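Local coordinates for protein MATE family efflux transporter (Vibrio cholerae, PDB 6IDP) that probably exports drugs and other toxic compounds across the bacterial inner membrane, as a MATE-family multidrug transporter whose conformational change depends on protons, at residues N350-I355 against G409-A414; V266-L271 against T343-I348; A87-G92 against Y219-L224. All coordinates share one frame; numbering follows the deposited sequence.

Contact 1. Residues N350-I355 against G409-A414. With OLC ((2R)-2,3-dihydroxypropyl (9Z)-octadec-9-enoate), chain L; OLC ((2R)-2,3-dihydroxypropyl (9Z)-octadec-9-enoate), chain D; OLC ((2R)-2,3-dihydroxypropyl (9Z)-octadec-9-enoate), chain E.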
loop_
_atom_site.group_PDB
_atom_site.type_symbol
_atom_site.label_atom_id
_atom_site.label_comp_id
_atom_site.label_asym_id
_atom_site.label_seq_id
_atom_site.Cartn_x
_atom_site.Cartn_y
_atom_site.Cartn_z
ATOM N N ASN A 350 -7.073 6.505 24.360
ATOM C CA ASN A 350 -7.731 5.418 25.087
ATOM C C ASN A 350 -9.137 5.173 24.539
ATOM O O ASN A 350 -9.567 4.029 24.384
ATOM C CB ASN A 350 -7.790 5.744 26.584
ATOM C CG ASN A 350 -8.110 4.533 27.446
ATOM O OD1 ASN A 350 -8.622 3.518 26.966
ATOM N ND2 ASN A 350 -7.815 4.641 28.738
ATOM N N LEU A 351 -9.842 6.260 24.236
ATOM C CA LEU A 351 -11.182 6.171 23.670
ATOM C C LEU A 351 -11.157 5.585 22.262
ATOM O O LEU A 351 -12.010 4.777 21.902
ATOM C CB LEU A 351 -11.843 7.548 23.649
ATOM C CG LEU A 351 -13.325 7.546 23.277
ATOM C CD1 LEU A 351 -14.117 6.716 24.275
ATOM C CD2 LEU A 351 -13.861 8.961 23.212
ATOM N N HIS A 352 -10.177 6.000 21.467
ATOM C CA HIS A 352 -10.045 5.508 20.103
ATOM C C HIS A 352 -9.855 3.995 20.086
ATOM O O HIS A 352 -10.437 3.293 19.262
ATOM C CB HIS A 352 -8.873 6.196 19.399
ATOM C CG HIS A 352 -8.553 5.623 18.053
ATOM N ND1 HIS A 352 -9.043 6.157 16.883
ATOM C CD2 HIS A 352 -7.789 4.561 17.697
ATOM C CE1 HIS A 352 -8.596 5.446 15.859
ATOM N NE2 HIS A 352 -7.836 4.477 16.325
ATOM N N LEU A 353 -9.047 3.501 21.019
ATOM C CA LEU A 353 -8.653 2.099 21.044
ATOM C C LEU A 353 -9.768 1.141 21.469
ATOM O O LEU A 353 -9.638 -0.071 21.292
ATOM C CB LEU A 353 -7.447 1.916 21.969
ATOM C CG LEU A 353 -6.153 2.579 21.500
ATOM C CD1 LEU A 353 -5.015 2.270 22.462
ATOM C CD2 LEU A 353 -5.810 2.126 20.086
ATOM N N VAL A 354 -10.851 1.672 22.034
ATOM C CA VAL A 354 -11.967 0.827 22.456
ATOM C C VAL A 354 -13.156 0.937 21.509
ATOM O O VAL A 354 -14.104 0.160 21.602
ATOM C CB VAL A 354 -12.453 1.171 23.888
ATOM C CG1 VAL A 354 -11.339 0.984 24.898
ATOM C CG2 VAL A 354 -13.007 2.585 23.947
ATOM N N ILE A 355 -13.102 1.901 20.598
ATOM C CA ILE A 355 -14.213 2.135 19.684
ATOM C C ILE A 355 -13.915 1.658 18.264
ATOM O O ILE A 355 -14.689 0.895 17.686
ATOM C CB ILE A 355 -14.589 3.632 19.635
ATOM C CG1 ILE A 355 -15.140 4.086 20.988
ATOM C CG2 ILE A 355 -15.612 3.897 18.540
ATOM C CD1 ILE A 355 -15.551 5.548 21.024
ATOM N N GLY A 409 -17.864 11.313 19.250
ATOM C CA GLY A 409 -18.827 11.005 18.211
ATOM C C GLY A 409 -18.137 10.701 16.898
ATOM O O GLY A 409 -18.613 9.888 16.107
ATOM N N LEU A 410 -17.005 11.357 16.672
ATOM C CA LEU A 410 -16.218 11.130 15.468
ATOM C C LEU A 410 -15.679 9.698 15.442
ATOM O O LEU A 410 -15.663 9.055 14.390
ATOM C CB LEU A 410 -15.079 12.150 15.378
ATOM C CG LEU A 410 -14.251 12.210 14.095
ATOM C CD1 LEU A 410 -13.842 13.645 13.793
ATOM C CD2 LEU A 410 -13.022 11.330 14.212
ATOM N N PHE A 411 -15.243 9.200 16.597
ATOM C CA PHE A 411 -14.770 7.822 16.697
ATOM C C PHE A 411 -15.902 6.843 16.393
ATOM O O PHE A 411 -15.694 5.832 15.725
ATOM C CB PHE A 411 -14.186 7.539 18.086
ATOM C CG PHE A 411 -12.917 8.291 18.381
ATOM C CD1 PHE A 411 -12.121 8.771 17.354
ATOM C CD2 PHE A 411 -12.520 8.514 19.691
ATOM C CE1 PHE A 411 -10.951 9.463 17.628
ATOM C CE2 PHE A 411 -11.353 9.201 19.970
ATOM C CZ PHE A 411 -10.569 9.678 18.938
ATOM N N ILE A 412 -17.097 7.151 16.889
ATOM C CA ILE A 412 -18.282 6.347 16.609
ATOM C C ILE A 412 -18.592 6.354 15.114
ATOM O O ILE A 412 -18.978 5.329 14.540
ATOM C CB ILE A 412 -19.514 6.854 17.392
ATOM C CG1 ILE A 412 -19.263 6.776 18.897
ATOM C CG2 ILE A 412 -20.754 6.049 17.031
ATOM C CD1 ILE A 412 -19.054 5.368 19.409
ATOM N N GLY A 413 -18.417 7.515 14.489
ATOM C CA GLY A 413 -18.611 7.649 13.057
ATOM C C GLY A 413 -17.683 6.747 12.267
ATOM O O GLY A 413 -18.103 6.109 11.302
ATOM N N ALA A 414 -16.419 6.687 12.680
ATOM C CA ALA A 414 -15.438 5.833 12.020
ATOM C C ALA A 414 -15.836 4.368 12.148
ATOM O O ALA A 414 -15.664 3.582 11.218
ATOM C CB ALA A 414 -14.052 6.061 12.605
HETATM C C18 OLC L . -24.521 8.176 19.621
HETATM C C10 OLC L . -24.278 8.362 12.128
HETATM C C17 OLC L . -23.357 9.139 19.712
HETATM C C11 OLC L . -22.907 7.882 12.553
HETATM C C16 OLC L . -22.495 9.035 18.471
HETATM C C12 OLC L . -22.318 8.828 13.579
HETATM C C15 OLC L . -23.332 9.270 17.230
HETATM C C13 OLC L . -23.241 8.945 14.774
HETATM C C14 OLC L . -22.437 9.297 16.007
HETATM C C18 OLC D . -15.057 -5.596 22.154
HETATM C C10 OLC D . -19.171 2.573 22.226
HETATM C C9 OLC D . -20.283 2.688 22.982
HETATM C C17 OLC D . -15.210 -4.231 21.522
HETATM C C11 OLC D . -19.241 1.905 20.867
HETATM C C16 OLC D . -16.616 -3.712 21.737
HETATM C C12 OLC D . -19.317 0.403 21.033
HETATM C C15 OLC D . -16.599 -2.206 21.604
HETATM C C13 OLC D . -17.925 -0.169 21.202
HETATM C C14 OLC D . -17.998 -1.670 21.384
HETATM C C8 OLC E . -10.918 2.388 31.223
HETATM C C7 OLC E . -11.463 1.078 30.698
HETATM C C6 OLC E . -12.745 1.303 29.926
HETATM C C5 OLC E . -13.209 -0.016 29.346
HETATM C C4 OLC E . -13.636 0.162 27.904
HETATM C C3 OLC E . -14.833 1.089 27.823
HETATM C C2 OLC E . -15.488 0.936 26.467
HETATM C C1 OLC E . -16.850 1.596 26.476
#

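Contact 2. Residues V266-L271 against T343-I348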
loop_
_atom_site.group_PDB
_atom_site.type_symbol
_atom_site.label_atom_id
_atom_site.label_comp_id
_atom_site.label_asym_id
_atom_site.label_seq_id
_atom_site.Cartn_x
_atom_site.Cartn_y
_atom_site.Cartn_z
ATOM N N VAL A 266 -5.684 16.048 17.638
ATOM C CA VAL A 266 -4.926 15.815 16.413
ATOM C C VAL A 266 -3.816 14.796 16.663
ATOM O O VAL A 266 -3.623 13.872 15.877
ATOM C CB VAL A 266 -4.317 17.120 15.860
ATOM C CG1 VAL A 266 -3.432 16.829 14.655
ATOM C CG2 VAL A 266 -5.417 18.099 15.485
ATOM N N ALA A 267 -3.102 14.964 17.773
ATOM C CA ALA A 267 -2.018 14.060 18.137
ATOM C C ALA A 267 -2.530 12.650 18.435
ATOM O O ALA A 267 -1.885 11.661 18.088
ATOM C CB ALA A 267 -1.256 14.606 19.337
ATOM N N ALA A 268 -3.687 12.562 19.081
ATOM C CA ALA A 268 -4.262 11.271 19.433
ATOM C C ALA A 268 -4.691 10.511 18.183
ATOM O O ALA A 268 -4.553 9.289 18.111
ATOM C CB ALA A 268 -5.438 11.451 20.375
ATOM N N TRP A 269 -5.210 11.238 17.201
ATOM C CA TRP A 269 -5.652 10.627 15.955
ATOM C C TRP A 269 -4.468 10.079 15.163
ATOM O O TRP A 269 -4.570 9.032 14.523
ATOM C CB TRP A 269 -6.430 11.633 15.109
ATOM C CG TRP A 269 -6.942 11.054 13.827
ATOM C CD1 TRP A 269 -6.346 11.123 12.598
ATOM C CD2 TRP A 269 -8.155 10.317 13.644
ATOM N NE1 TRP A 269 -7.115 10.475 11.663
ATOM C CE2 TRP A 269 -8.230 9.971 12.279
ATOM C CE3 TRP A 269 -9.185 9.915 14.499
ATOM C CZ2 TRP A 269 -9.297 9.240 11.752
ATOM C CZ3 TRP A 269 -10.239 9.191 13.974
ATOM C CH2 TRP A 269 -10.288 8.862 12.615
ATOM N N ALA A 270 -3.347 10.792 15.209
ATOM C CA ALA A 270 -2.142 10.342 14.526
ATOM C C ALA A 270 -1.672 9.010 15.102
ATOM O O ALA A 270 -1.359 8.082 14.359
ATOM C CB ALA A 270 -1.042 11.391 14.625
ATOM N N LEU A 271 -1.636 8.916 16.428
ATOM C CA LEU A 271 -1.263 7.670 17.087
ATOM C C LEU A 271 -2.302 6.579 16.820
ATOM O O LEU A 271 -1.949 5.417 16.610
ATOM C CB LEU A 271 -1.088 7.889 18.591
ATOM C CG LEU A 271 0.114 8.752 18.990
ATOM C CD1 LEU A 271 0.052 9.129 20.462
ATOM C CD2 LEU A 271 1.419 8.038 18.674
ATOM N N THR A 343 -1.051 13.158 29.070
ATOM C CA THR A 343 -2.298 12.593 29.579
ATOM C C THR A 343 -3.513 12.959 28.730
ATOM O O THR A 343 -4.375 12.114 28.472
ATOM C CB THR A 343 -2.552 13.050 31.025
ATOM O OG1 THR A 343 -1.391 12.777 31.818
ATOM C CG2 THR A 343 -3.751 12.317 31.621
ATOM N N GLU A 344 -3.577 14.216 28.302
ATOM C CA GLU A 344 -4.673 14.687 27.468
ATOM C C GLU A 344 -4.745 13.881 26.171
ATOM O O GLU A 344 -5.830 13.537 25.703
ATOM C CB GLU A 344 -4.513 16.175 27.159
ATOM C CG GLU A 344 -5.715 16.800 26.467
ATOM C CD GLU A 344 -5.499 18.264 26.125
ATOM O OE1 GLU A 344 -4.421 18.803 26.456
ATOM O OE2 GLU A 344 -6.405 18.875 25.520
ATOM N N VAL A 345 -3.584 13.572 25.601
ATOM C CA VAL A 345 -3.534 12.790 24.378
ATOM C C VAL A 345 -3.888 11.330 24.649
ATOM O O VAL A 345 -4.656 10.722 23.902
ATOM C CB VAL A 345 -2.146 12.863 23.713
ATOM C CG1 VAL A 345 -2.153 12.096 22.396
ATOM C CG2 VAL A 345 -1.742 14.310 23.484
ATOM N N SER A 346 -3.338 10.776 25.726
ATOM C CA SER A 346 -3.544 9.367 26.047
ATOM C C SER A 346 -4.993 9.069 26.431
ATOM O O SER A 346 -5.482 7.964 26.203
ATOM C CB SER A 346 -2.600 8.925 27.170
ATOM O OG SER A 346 -2.914 9.564 28.393
ATOM N N GLN A 347 -5.679 10.050 27.010
ATOM C CA GLN A 347 -7.084 9.878 27.367
ATOM C C GLN A 347 -7.965 9.767 26.122
ATOM O O GLN A 347 -8.890 8.955 26.073
ATOM C CB GLN A 347 -7.567 11.031 28.250
ATOM C CG GLN A 347 -7.127 10.936 29.705
ATOM C CD GLN A 347 -7.766 12.006 30.569
ATOM O OE1 GLN A 347 -8.611 12.770 30.103
ATOM N NE2 GLN A 347 -7.369 12.065 31.836
ATOM N N ILE A 348 -7.675 10.591 25.121
ATOM C CA ILE A 348 -8.429 10.571 23.873
ATOM C C ILE A 348 -8.067 9.336 23.051
ATOM O O ILE A 348 -8.925 8.730 22.406
ATOM C CB ILE A 348 -8.175 11.848 23.044
ATOM C CG1 ILE A 348 -8.606 13.084 23.838
ATOM C CG2 ILE A 348 -8.918 11.785 21.718
ATOM C CD1 ILE A 348 -8.375 14.400 23.110
#

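Contact 3. Residues A87-G92 against Y219-L224. With OLC ((2R)-2,3-dihydroxypropyl (9Z)-octadec-9-enoate), chain C.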
loop_
_atom_site.group_PDB
_atom_site.type_symbol
_atom_site.label_atom_id
_atom_site.label_comp_id
_atom_site.label_asym_id
_atom_site.label_seq_id
_atom_site.Cartn_x
_atom_site.Cartn_y
_atom_site.Cartn_z
ATOM N N ALA A 87 2.950 -14.014 -21.216
ATOM C CA ALA A 87 3.087 -13.585 -19.830
ATOM C C ALA A 87 4.475 -13.015 -19.536
ATOM O O ALA A 87 4.598 -12.009 -18.835
ATOM C CB ALA A 87 2.782 -14.741 -18.888
ATOM N N LYS A 88 5.518 -13.647 -20.065
ATOM C CA LYS A 88 6.874 -13.175 -19.790
ATOM C C LYS A 88 7.258 -11.996 -20.685
ATOM O O LYS A 88 8.146 -11.222 -20.343
ATOM C CB LYS A 88 7.888 -14.313 -19.933
ATOM C CG LYS A 88 8.118 -14.806 -21.341
ATOM C CD LYS A 88 9.243 -15.826 -21.348
ATOM C CE LYS A 88 9.548 -16.307 -22.750
ATOM N NZ LYS A 88 10.728 -17.220 -22.777
ATOM N N GLN A 89 6.587 -11.862 -21.824
ATOM C CA GLN A 89 6.732 -10.663 -22.642
ATOM C C GLN A 89 6.130 -9.470 -21.909
ATOM O O GLN A 89 6.672 -8.368 -21.941
ATOM C CB GLN A 89 6.062 -10.834 -24.006
ATOM C CG GLN A 89 6.781 -11.770 -24.958
ATOM C CD GLN A 89 5.969 -12.048 -26.206
ATOM O OE1 GLN A 89 4.742 -12.112 -26.157
ATOM N NE2 GLN A 89 6.649 -12.207 -27.334
ATOM N N LEU A 90 4.999 -9.702 -21.252
ATOM C CA LEU A 90 4.351 -8.675 -20.446
ATOM C C LEU A 90 5.253 -8.242 -19.301
ATOM O O LEU A 90 5.286 -7.067 -18.938
ATOM C CB LEU A 90 3.017 -9.176 -19.889
ATOM C CG LEU A 90 1.825 -9.259 -20.841
ATOM C CD1 LEU A 90 0.616 -9.815 -20.106
ATOM C CD2 LEU A 90 1.514 -7.893 -21.433
ATOM N N GLY A 91 5.979 -9.203 -18.734
ATOM C CA GLY A 91 6.896 -8.928 -17.642
ATOM C C GLY A 91 7.965 -7.947 -18.072
ATOM O O GLY A 91 8.288 -7.006 -17.344
ATOM N N GLY A 92 8.512 -8.169 -19.263
ATOM C CA GLY A 92 9.472 -7.249 -19.841
ATOM C C GLY A 92 8.857 -5.892 -20.136
ATOM O O GLY A 92 9.486 -4.859 -19.905
ATOM N N TYR A 219 12.478 -9.906 -23.673
ATOM C CA TYR A 219 12.561 -8.704 -24.488
ATOM C C TYR A 219 12.544 -9.054 -25.969
ATOM O O TYR A 219 13.010 -8.290 -26.812
ATOM C CB TYR A 219 13.800 -7.894 -24.104
ATOM C CG TYR A 219 13.666 -7.350 -22.701
ATOM C CD1 TYR A 219 12.907 -6.214 -22.451
ATOM C CD2 TYR A 219 14.252 -7.997 -21.623
ATOM C CE1 TYR A 219 12.757 -5.722 -21.170
ATOM C CE2 TYR A 219 14.110 -7.512 -20.335
ATOM C CZ TYR A 219 13.360 -6.374 -20.115
ATOM O OH TYR A 219 13.215 -5.888 -18.835
ATOM N N GLN A 220 11.986 -10.223 -26.266
ATOM C CA GLN A 220 11.685 -10.619 -27.635
ATOM C C GLN A 220 10.205 -10.352 -27.907
ATOM O O GLN A 220 9.357 -11.205 -27.643
ATOM C CB GLN A 220 12.018 -12.098 -27.865
ATOM C CG GLN A 220 13.418 -12.517 -27.423
ATOM C CD GLN A 220 14.511 -11.958 -28.310
ATOM O OE1 GLN A 220 14.804 -12.504 -29.376
ATOM N NE2 GLN A 220 15.128 -10.867 -27.874
ATOM N N TRP A 221 9.903 -9.164 -28.428
ATOM C CA TRP A 221 8.519 -8.722 -28.616
ATOM C C TRP A 221 8.077 -8.742 -30.078
ATOM O O TRP A 221 7.206 -7.964 -30.474
ATOM C CB TRP A 221 8.331 -7.303 -28.065
ATOM C CG TRP A 221 8.646 -7.151 -26.609
ATOM C CD1 TRP A 221 8.869 -8.148 -25.708
ATOM C CD2 TRP A 221 8.775 -5.919 -25.888
ATOM N NE1 TRP A 221 9.128 -7.616 -24.471
ATOM C CE2 TRP A 221 9.077 -6.250 -24.553
ATOM C CE3 TRP A 221 8.664 -4.570 -26.242
ATOM C CZ2 TRP A 221 9.271 -5.281 -23.569
ATOM C CZ3 TRP A 221 8.856 -3.609 -25.262
ATOM C CH2 TRP A 221 9.155 -3.970 -23.943
ATOM N N GLN A 222 8.673 -9.626 -30.874
ATOM C CA GLN A 222 8.378 -9.695 -32.303
ATOM C C GLN A 222 6.900 -9.982 -32.584
ATOM O O GLN A 222 6.326 -9.439 -33.529
ATOM C CB GLN A 222 9.251 -10.758 -32.981
ATOM C CG GLN A 222 10.737 -10.421 -33.041
ATOM C CD GLN A 222 11.466 -10.707 -31.739
ATOM O OE1 GLN A 222 10.874 -11.195 -30.776
ATOM N NE2 GLN A 222 12.760 -10.410 -31.707
ATOM N N ASP A 223 6.285 -10.824 -31.758
ATOM C CA ASP A 223 4.893 -11.208 -31.971
ATOM C C ASP A 223 3.951 -10.600 -30.936
ATOM O O ASP A 223 2.808 -11.037 -30.802
ATOM C CB ASP A 223 4.756 -12.733 -31.956
ATOM N N LEU A 224 4.427 -9.593 -30.209
ATOM C CA LEU A 224 3.624 -8.964 -29.164
ATOM C C LEU A 224 2.857 -7.754 -29.684
ATOM O O LEU A 224 3.445 -6.837 -30.258
ATOM C CB LEU A 224 4.508 -8.543 -27.987
ATOM C CG LEU A 224 3.802 -7.835 -26.826
ATOM C CD1 LEU A 224 2.883 -8.795 -26.085
ATOM C CD2 LEU A 224 4.810 -7.210 -25.874
HETATM C C10 OLC C . 14.735 2.139 -20.777
HETATM C C9 OLC C . 14.756 1.122 -21.662
HETATM C C11 OLC C . 15.595 3.365 -20.991
HETATM C C8 OLC C . 15.640 1.184 -22.888
HETATM C C24 OLC C . 13.880 -7.299 -29.812
HETATM C C12 OLC C . 15.816 4.050 -19.660
HETATM C C7 OLC C . 15.844 -0.216 -23.421
HETATM C C13 OLC C . 14.479 4.371 -19.027
HETATM C C6 OLC C . 15.427 -0.267 -24.875
HETATM C C14 OLC C . 14.703 4.908 -17.630
HETATM C C5 OLC C . 13.916 -0.254 -24.982
HETATM C C4 OLC C . 13.371 -1.632 -24.671
HETATM C C3 OLC C . 12.580 -2.159 -25.850
HETATM C C2 OLC C . 13.476 -2.993 -26.743
HETATM C C21 OLC C . 12.145 -5.834 -28.830
HETATM C C1 OLC C . 12.735 -4.233 -27.199
HETATM C C22 OLC C . 12.628 -6.499 -30.100
HETATM O O19 OLC C . 11.852 -4.703 -26.509
HETATM O O25 OLC C . 14.551 -7.597 -31.015
HETATM O O23 OLC C . 11.621 -7.355 -30.586
HETATM O O20 OLC C . 13.065 -4.849 -28.420
HETATM O O HOH W 1 2.268 -12.459 -27.836
#

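Contact 1. Residues N350-I355 against G409-A414
The phenyl ring of Phe411 is the flat group at the centre of this contact. One of its faces takes His352: CB of His352 lies 4.1 Å from the Phe411 ring centroid, nearly along the ring normal, in a CH-pi contact. The imidazole of His352 turns its edge to the same face. The two planes stand at 84°, a T-shaped (edge-to-face) pair with centroids 5.3 Å apart. At the edge of the Phe411 ring, near its plane, lie Leu351 and Ile355 CD1; Leu351 CD2 is 3.8 Å from Phe411 CD2. The His352 ring has Phe411 CE1 and Leu353 CD2 in plane at its own edge. The phenyl ring also meets backbone, with Phe411 CE2 3.7 Å from His352 N.

Leu351 and His352 both carry CG anti to the backbone N. The same first torsion takes Leu351 to the edge of the ring and His352 over its face. Ile355 CD1 lies 3.8 Å from Phe411 CB, and Ile355 CG2 lies 3.4 Å from Phe411 O. Ile355 CG2 also touches Ile412 CD1 at 3.8 Å.

No hydrogen bond crosses between the segments. His352 ND1 is buried with no polar partner in the model, which could disfavour a charged imidazole. Glu276 on helix 263-279 touches His352 and could offset this, so the state is not settled. Phe411 touches Trp269 on the same helix.

The segment axes run 9.7 Å apart at -26°. This is mainly apolar and aromatic helix-helix packing in an all-helical MATE transporter, with three monoolein tails on its outer side, against Ile412 and Val354.

Contact 2. Residues V266-L271 against T343-I348
This is a small apolar helix-helix contact between the start of helix 263-279 and the start of helix 343-355. Both belong to the second MatE family region. The segment axes come within 8.4 Å and cross at -52°. The CA atoms of Ala268 and Val345 are only 5.2 Å apart. The small side chains of Ala267 and Ala268 are consistent with this close approach.

Val345 carries most of the contact. Its CG1 is anti to the backbone N (chi1 -177°) and reaches across to Ala268, 3.7 Å from the backbone N of Ala268. The same methyl has Ala267 CB at 4.1 Å and Leu271 CD1 at 4.2 Å. Ala268 CB answers from the other helix. It lies 3.7 Å from Val345 O and 3.7 Å from Ile348 CG2, the branch that is likewise anti to its own backbone N.

Outside the pair, Val345 also touches Ala264 and Thr340, and Ile348 touches Phe411. Ser346 OG donates to Thr343 O at 2.9 Å from above the carbonyl plane. Thr343 O also accepts from Gln347 N.

No polar bond crosses between the two segments; the Ser346 bond to Thr343 O stays within its own. Their association here therefore rests on methyl groups packed against one another and against backbone atoms.

Contact 3. Residues A87-G92 against Y219-L224
One direct hydrogen bond ties helix 84-111 to the loop before helix 226-259. Gln89 NE2 donates to Gln220 O at 2.9 Å with an N-H...O angle of 153°. The donor lies in the carbonyl plane, and the oxygen lies close to the amide plane of Gln89. Beyond CG the Gln89 chain is extended, which carries the amide to the loop. A water extends this link. It donates to Gln89 OE1 at 3.0 Å and, weakly, to Asp223 O. Asp223 lies in a type I turn, Trp221 to Leu224. Within the loop, Trp221 NE1 hydrogen-bonds Ser218 O, which helps fix the indole.

The other contacts are packing. Trp221 lays the rim of its indole against Gly92, with CZ2 3.5 Å from Gly92 C. Leu224 CD2 lies over one indole face, toward its rim, while Leu224 CD1 meets Gln89 OE1 tip to tip at 3.8 Å. Tyr219 CE1 comes 3.6 Å from Gly92 O.

A monoolein binds beside the loop. Its ester carbonyl oxygen O19 sits over the opposite indole face, also toward the rim, 3.2 Å from Trp221 CE3. Trp221 N donates to its glycerol oxygen O23 at 3.3 Å.

Both ends of the Gln89 amide are thus used. Buried and bonded on both sides, it probably has little rotational freedom and anchors the loop backbone to the helix.

How the contacts relate
Contacts 1 and 2 are neighbours, with centres 12 Å apart, and share helix 343-355. Contact 2 joins the start of that helix to helix 263-279, and contact 1 joins its later part to helix 379-435. Phe411 and Leu410 form the join between them. Contact 3 lies on the opposite side of the chain's centre, about 51 Å from contact 1 and 52 Å from contact 2 between centres. Along the chain the order is contact 3, contact 2, contact 1. Contacts 1 and 2 thus pack three helices together on one side of the transporter, while contact 3 fastens the loop before helix 226-259 to helix 84-111 on the other.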